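Local coordinates for protein serine-threonine phosphatase 2C (Toxoplasma gondii, PDB 2I44) that probably removes phosphate groups from serine and threonine residues of other proteins and binds calcium ions, at residues G163-N168 / Q257-I262; V278-Q283 / Q293-M298. All coordinates share one frame; numbering follows the deposited sequence.

Contact 1. Residues G163-N168 / Q257-I262; sequences GVETPN and QHRVMI
The carbonyl oxygen of Gly163 is gripped by two successive amides of the facing strand. Arg259 N reaches Gly163 O at 2.9 Å, and Val260 N comes to the same Gly163 O at 3.3 Å, in the carbonyl plane and on a lone pair. A straight return bond joins Gly163 N to Val260 O at 2.8 Å, with an N-H...O angle of 174°. Two residues thus stand opposite one, a classic beta bulge, and the register slips by one between the hydrogen-bonded pair Gly163-Val260 and the non-hydrogen-bonded pair Val164-His258. The bulge lies between the antiparallel strands 159-166 and 258-264, neighbours in one of the two large sheets of the PP2C beta-sandwich. Past it, Glu165 N finds Gln257 O at 3.0 Å.

Side chains add contacts on both faces of the sheet. Val164 CG2, anti to the carbonyl carbon, is set over one face of the His258 imidazole in a CH-pi contact, 3.6 Å from the ring centroid and displaced toward the rim. On the other face the extended Glu165 crosses the bent chain of Arg259. Glu165 OE1 lies 3.0 Å from Arg259 NE in a salt bridge, but the N-H...O angle is only 131° and the bond from NH2 to the same oxygen is weak too. Carboxylate and guanidinium are turned 79° apart, far from the coplanar, two-pronged pairing, while Glu165 CB rests above the guanidinium plane. The remaining Arg259 nitrogen, NH1, is hydrogen-bonded to the carbonyl oxygen of Pro256.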
loop_
_atom_site.group_PDB
_atom_site.type_symbol
_atom_site.label_atom_id
_atom_site.label_comp_id
_atom_site.label_asym_id
_atom_site.label_seq_id
_atom_site.Cartn_x
_atom_site.Cartn_y
_atom_site.Cartn_z
ATOM N N GLY A 163 12.044 -10.253 1.885
ATOM C CA GLY A 163 13.339 -10.892 2.012
ATOM C C GLY A 163 13.150 -12.315 2.502
ATOM O O GLY A 163 12.588 -12.534 3.575
ATOM N N VAL A 164 13.600 -13.285 1.709
ATOM C CA VAL A 164 13.474 -14.693 2.061
ATOM C C VAL A 164 14.849 -15.355 1.942
ATOM O O VAL A 164 15.497 -15.275 0.899
ATOM C CB VAL A 164 12.471 -15.408 1.123
ATOM C CG1 VAL A 164 12.306 -16.871 1.532
ATOM C CG2 VAL A 164 11.126 -14.694 1.161
ATOM N N GLU A 165 15.291 -16.000 3.016
ATOM C CA GLU A 165 16.593 -16.662 3.031
ATOM C C GLU A 165 16.572 -17.988 2.270
ATOM O O GLU A 165 15.629 -18.774 2.395
ATOM C CB GLU A 165 17.027 -16.898 4.481
ATOM C CG GLU A 165 18.451 -17.385 4.659
ATOM C CD GLU A 165 18.788 -17.639 6.124
ATOM O OE1 GLU A 165 18.535 -16.739 6.961
ATOM O OE2 GLU A 165 19.302 -18.736 6.442
ATOM N N THR A 166 17.603 -18.215 1.457
ATOM C CA THR A 166 17.742 -19.451 0.680
ATOM C C THR A 166 19.145 -19.977 0.959
ATOM O O THR A 166 19.978 -19.266 1.508
ATOM C CB THR A 166 17.649 -19.215 -0.852
ATOM O OG1 THR A 166 18.835 -18.544 -1.308
ATOM C CG2 THR A 166 16.418 -18.379 -1.206
ATOM N N PRO A 167 19.430 -21.230 0.580
ATOM C CA PRO A 167 20.789 -21.708 0.854
ATOM C C PRO A 167 21.847 -20.889 0.123
ATOM O O PRO A 167 23.006 -20.872 0.524
ATOM C CB PRO A 167 20.749 -23.168 0.395
ATOM C CG PRO A 167 19.607 -23.206 -0.594
ATOM C CD PRO A 167 18.584 -22.306 0.036
ATOM N N ASN A 168 21.441 -20.190 -0.931
ATOM C CA ASN A 168 22.377 -19.381 -1.706
ATOM C C ASN A 168 22.313 -17.895 -1.389
ATOM O O ASN A 168 22.789 -17.076 -2.173
ATOM C CB ASN A 168 22.132 -19.573 -3.202
ATOM C CG ASN A 168 22.263 -21.012 -3.623
ATOM O OD1 ASN A 168 21.298 -21.633 -4.066
ATOM N ND2 ASN A 168 23.462 -21.560 -3.477
ATOM N N GLN A 257 11.731 -19.544 6.310
ATOM C CA GLN A 257 12.763 -18.737 5.661
ATOM C C GLN A 257 12.379 -17.277 5.455
ATOM O O GLN A 257 13.247 -16.435 5.202
ATOM C CB GLN A 257 13.150 -19.350 4.311
ATOM C CG GLN A 257 13.836 -20.707 4.405
ATOM C CD GLN A 257 12.926 -21.794 4.950
ATOM O OE1 GLN A 257 11.853 -22.061 4.402
ATOM N NE2 GLN A 257 13.354 -22.430 6.030
ATOM N N HIS A 258 11.088 -16.967 5.539
ATOM C CA HIS A 258 10.657 -15.583 5.370
ATOM C C HIS A 258 11.208 -14.740 6.518
ATOM O O HIS A 258 10.908 -14.981 7.691
ATOM C CB HIS A 258 9.130 -15.518 5.290
ATOM C CG HIS A 258 8.593 -15.921 3.952
ATOM N ND1 HIS A 258 8.150 -15.006 3.020
ATOM C CD2 HIS A 258 8.520 -17.131 3.351
ATOM C CE1 HIS A 258 7.832 -15.634 1.902
ATOM N NE2 HIS A 258 8.049 -16.924 2.076
ATOM N N ARG A 259 12.027 -13.752 6.168
ATOM C CA ARG A 259 12.683 -12.910 7.159
ATOM C C ARG A 259 12.118 -11.513 7.357
ATOM O O ARG A 259 11.979 -11.050 8.490
ATOM C CB ARG A 259 14.166 -12.780 6.808
ATOM C CG ARG A 259 14.932 -14.084 6.835
ATOM C CD ARG A 259 15.422 -14.413 8.236
ATOM N NE ARG A 259 16.033 -15.740 8.284
ATOM C CZ ARG A 259 15.354 -16.884 8.257
ATOM N NH1 ARG A 259 14.026 -16.874 8.190
ATOM N NH2 ARG A 259 16.004 -18.044 8.286
ATOM N N VAL A 260 11.800 -10.827 6.270
ATOM C CA VAL A 260 11.307 -9.473 6.420
ATOM C C VAL A 260 10.429 -8.988 5.273
ATOM O O VAL A 260 10.625 -9.349 4.116
ATOM C CB VAL A 260 12.500 -8.507 6.604
ATOM C CG1 VAL A 260 13.458 -8.642 5.423
ATOM C CG2 VAL A 260 12.012 -7.076 6.753
HETATM N N MSE A 261 9.437 -8.181 5.622
HETATM C CA MSE A 261 8.528 -7.603 4.648
HETATM C C MSE A 261 8.652 -6.099 4.836
HETATM O O MSE A 261 8.721 -5.614 5.969
HETATM C CB MSE A 261 7.094 -8.075 4.916
HETATM C CG MSE A 261 6.044 -7.485 3.982
HETATM SE SE MSE A 261 4.278 -8.252 4.286
HETATM C CE MSE A 261 4.154 -9.323 2.687
ATOM N N ILE A 262 8.704 -5.365 3.730
ATOM C CA ILE A 262 8.837 -3.916 3.795
ATOM C C ILE A 262 7.759 -3.234 2.968
ATOM O O ILE A 262 7.691 -3.414 1.749
ATOM C CB ILE A 262 10.219 -3.451 3.261
ATOM C CG1 ILE A 262 11.343 -4.083 4.085
ATOM C CG2 ILE A 262 10.313 -1.927 3.308
ATOM C CD1 ILE A 262 12.735 -3.753 3.574
#

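Contact 2. Residues V278-Q283 / Q293-M298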
loop_
_atom_site.group_PDB
_atom_site.type_symbol
_atom_site.label_atom_id
_atom_site.label_comp_id
_atom_site.label_asym_id
_atom_site.label_seq_id
_atom_site.Cartn_x
_atom_site.Cartn_y
_atom_site.Cartn_z
ATOM N N VAL A 278 16.060 -4.434 1.680
ATOM C CA VAL A 278 16.128 -5.565 2.592
ATOM C C VAL A 278 17.474 -5.603 3.316
ATOM O O VAL A 278 17.526 -5.792 4.531
ATOM C CB VAL A 278 15.908 -6.888 1.842
ATOM C CG1 VAL A 278 16.189 -8.061 2.760
ATOM C CG2 VAL A 278 14.478 -6.951 1.333
ATOM N N GLU A 279 18.554 -5.411 2.568
ATOM C CA GLU A 279 19.893 -5.415 3.145
ATOM C C GLU A 279 20.016 -4.360 4.243
ATOM O O GLU A 279 20.455 -4.666 5.353
ATOM C CB GLU A 279 20.938 -5.149 2.062
ATOM C CG GLU A 279 22.339 -4.920 2.612
ATOM C CD GLU A 279 23.395 -4.858 1.523
ATOM O OE1 GLU A 279 23.776 -5.927 1.001
ATOM O OE2 GLU A 279 23.837 -3.740 1.185
ATOM N N ILE A 280 19.626 -3.124 3.928
ATOM C CA ILE A 280 19.686 -2.029 4.889
ATOM C C ILE A 280 18.856 -2.356 6.128
ATOM O O ILE A 280 19.304 -2.156 7.256
ATOM C CB ILE A 280 19.167 -0.714 4.270
ATOM C CG1 ILE A 280 20.099 -0.267 3.139
ATOM C CG2 ILE A 280 19.078 0.380 5.337
ATOM C CD1 ILE A 280 19.624 0.970 2.411
ATOM N N ALA A 281 17.645 -2.861 5.908
ATOM C CA ALA A 281 16.747 -3.220 6.998
ATOM C C ALA A 281 17.300 -4.397 7.809
ATOM O O ALA A 281 17.242 -4.386 9.033
ATOM C CB ALA A 281 15.367 -3.570 6.444
HETATM N N MSE A 282 17.825 -5.408 7.123
HETATM C CA MSE A 282 18.381 -6.583 7.792
HETATM C C MSE A 282 19.586 -6.207 8.646
HETATM O O MSE A 282 19.755 -6.700 9.763
HETATM C CB MSE A 282 18.802 -7.636 6.765
HETATM C CG MSE A 282 17.649 -8.399 6.136
HETATM SE SE MSE A 282 16.621 -9.362 7.450
HETATM C CE MSE A 282 17.401 -11.136 7.211
ATOM N N GLN A 283 20.426 -5.328 8.116
ATOM C CA GLN A 283 21.602 -4.900 8.851
ATOM C C GLN A 283 21.225 -4.066 10.065
ATOM O O GLN A 283 21.778 -4.263 11.145
ATOM C CB GLN A 283 22.552 -4.101 7.958
ATOM C CG GLN A 283 23.661 -3.419 8.755
ATOM C CD GLN A 283 24.924 -3.196 7.949
ATOM O OE1 GLN A 283 25.509 -4.145 7.421
ATOM N NE2 GLN A 283 25.359 -1.940 7.858
ATOM N N GLN A 293 13.711 3.462 10.238
ATOM C CA GLN A 293 14.370 4.756 10.245
ATOM C C GLN A 293 15.616 4.675 9.379
ATOM O O GLN A 293 15.961 5.626 8.674
ATOM C CB GLN A 293 14.746 5.160 11.668
ATOM C CG GLN A 293 15.391 6.531 11.763
ATOM C CD GLN A 293 15.904 6.820 13.155
ATOM O OE1 GLN A 293 16.698 6.057 13.701
ATOM N NE2 GLN A 293 15.454 7.920 13.737
ATOM N N ALA A 294 16.290 3.533 9.431
ATOM C CA ALA A 294 17.496 3.341 8.638
ATOM C C ALA A 294 17.148 3.494 7.157
ATOM O O ALA A 294 17.857 4.170 6.415
ATOM C CB ALA A 294 18.093 1.964 8.906
ATOM N N LEU A 295 16.049 2.876 6.736
ATOM C CA LEU A 295 15.617 2.961 5.343
ATOM C C LEU A 295 15.330 4.397 4.919
ATOM O O LEU A 295 15.690 4.807 3.818
ATOM C CB LEU A 295 14.364 2.106 5.118
ATOM C CG LEU A 295 14.574 0.595 5.034
ATOM C CD1 LEU A 295 13.238 -0.124 5.001
ATOM C CD2 LEU A 295 15.385 0.277 3.792
ATOM N N VAL A 296 14.680 5.165 5.788
ATOM C CA VAL A 296 14.358 6.546 5.451
ATOM C C VAL A 296 15.592 7.455 5.456
ATOM O O VAL A 296 15.820 8.203 4.502
ATOM C CB VAL A 296 13.285 7.131 6.410
ATOM C CG1 VAL A 296 13.080 8.620 6.134
ATOM C CG2 VAL A 296 11.966 6.376 6.238
ATOM N N GLU A 297 16.394 7.383 6.513
ATOM C CA GLU A 297 17.578 8.236 6.600
ATOM C C GLU A 297 18.604 7.937 5.502
ATOM O O GLU A 297 19.213 8.857 4.958
ATOM C CB GLU A 297 18.206 8.124 7.995
ATOM C CG GLU A 297 17.195 8.405 9.109
ATOM C CD GLU A 297 17.833 8.687 10.459
ATOM O OE1 GLU A 297 18.788 7.971 10.830
ATOM O OE2 GLU A 297 17.369 9.620 11.156
HETATM N N MSE A 298 18.776 6.657 5.172
HETATM C CA MSE A 298 19.707 6.241 4.122
HETATM C C MSE A 298 19.258 6.815 2.777
HETATM O O MSE A 298 20.078 7.267 1.979
HETATM C CB MSE A 298 19.747 4.713 4.014
HETATM C CG MSE A 298 20.378 3.985 5.192
HETATM SE SE MSE A 298 22.289 4.017 5.149
HETATM C CE MSE A 298 22.602 2.322 4.291
#
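Ile280 projects from helix 274-286 toward helix 291-305 and meets Ala294, Leu295 and Met298 there. Both helices belong to the layer that lies against one sheet of the PP2C beta-sandwich, and they follow each other closely in sequence. Their local axes approach to 8.9 Å, with N-to-C directions 129° apart, so the helices run obliquely antiparallel. The contact itself is carried by apolar side chains.

The two branches of Ile280 take different partners. CG2, anti to the backbone N, lies between the small Ala294, whose CB is 4.0 Å from Ile280 CG2, and Leu295 CD2. The other branch, CG1, runs on to CD1 and reaches toward Met298, a selenomethionine, tip to tip.

Leu295 supplies the second large share of buried surface. Its CG is anti to the carbonyl carbon (chi1 -76°), and the two methyls that follow are shared between neighbouring residues of the facing helix: Leu295 CD2 packs against Ile280 CB at 3.9 Å, while CD1 lies 4.3 Å from Ala281 CB, a looser touch. The same leucine also rests on Ala315 and Thr317 of strand 313-320, so it fills the angle where the two helices and the sheet beneath them come together. Ile280 and Met298 lie nearer the surface, and the interface therefore runs from a buried side at Ala281 and Leu295 to an exposed edge at Met298. There the terminal methyl CE of Met298 lies 3.8 Å from both CG1 and CD1 of Ile280.

Overall arrangement
Both segments of contact 1 come before those of contact 2 in the sequence, and the two centres lie about 15 Å apart. The first joins two strands of the six-stranded antiparallel sheet; the second joins two helices, 274-286 and 291-305, which follow strand 258-264 in sequence and lie on its sheet. They meet directly: Val260 CG1 packs on Val278 CG1 at 3.9 Å, Met282 reaches Arg259 and Val260, and Ile262 CG2 touches Leu295 CD1 at 3.8 Å. Strand pairing and helix pairing are thus successive layers of one PP2C domain, both away from the calcium ions, which Asp60, Gly61, Asp266 and Asp311 bind.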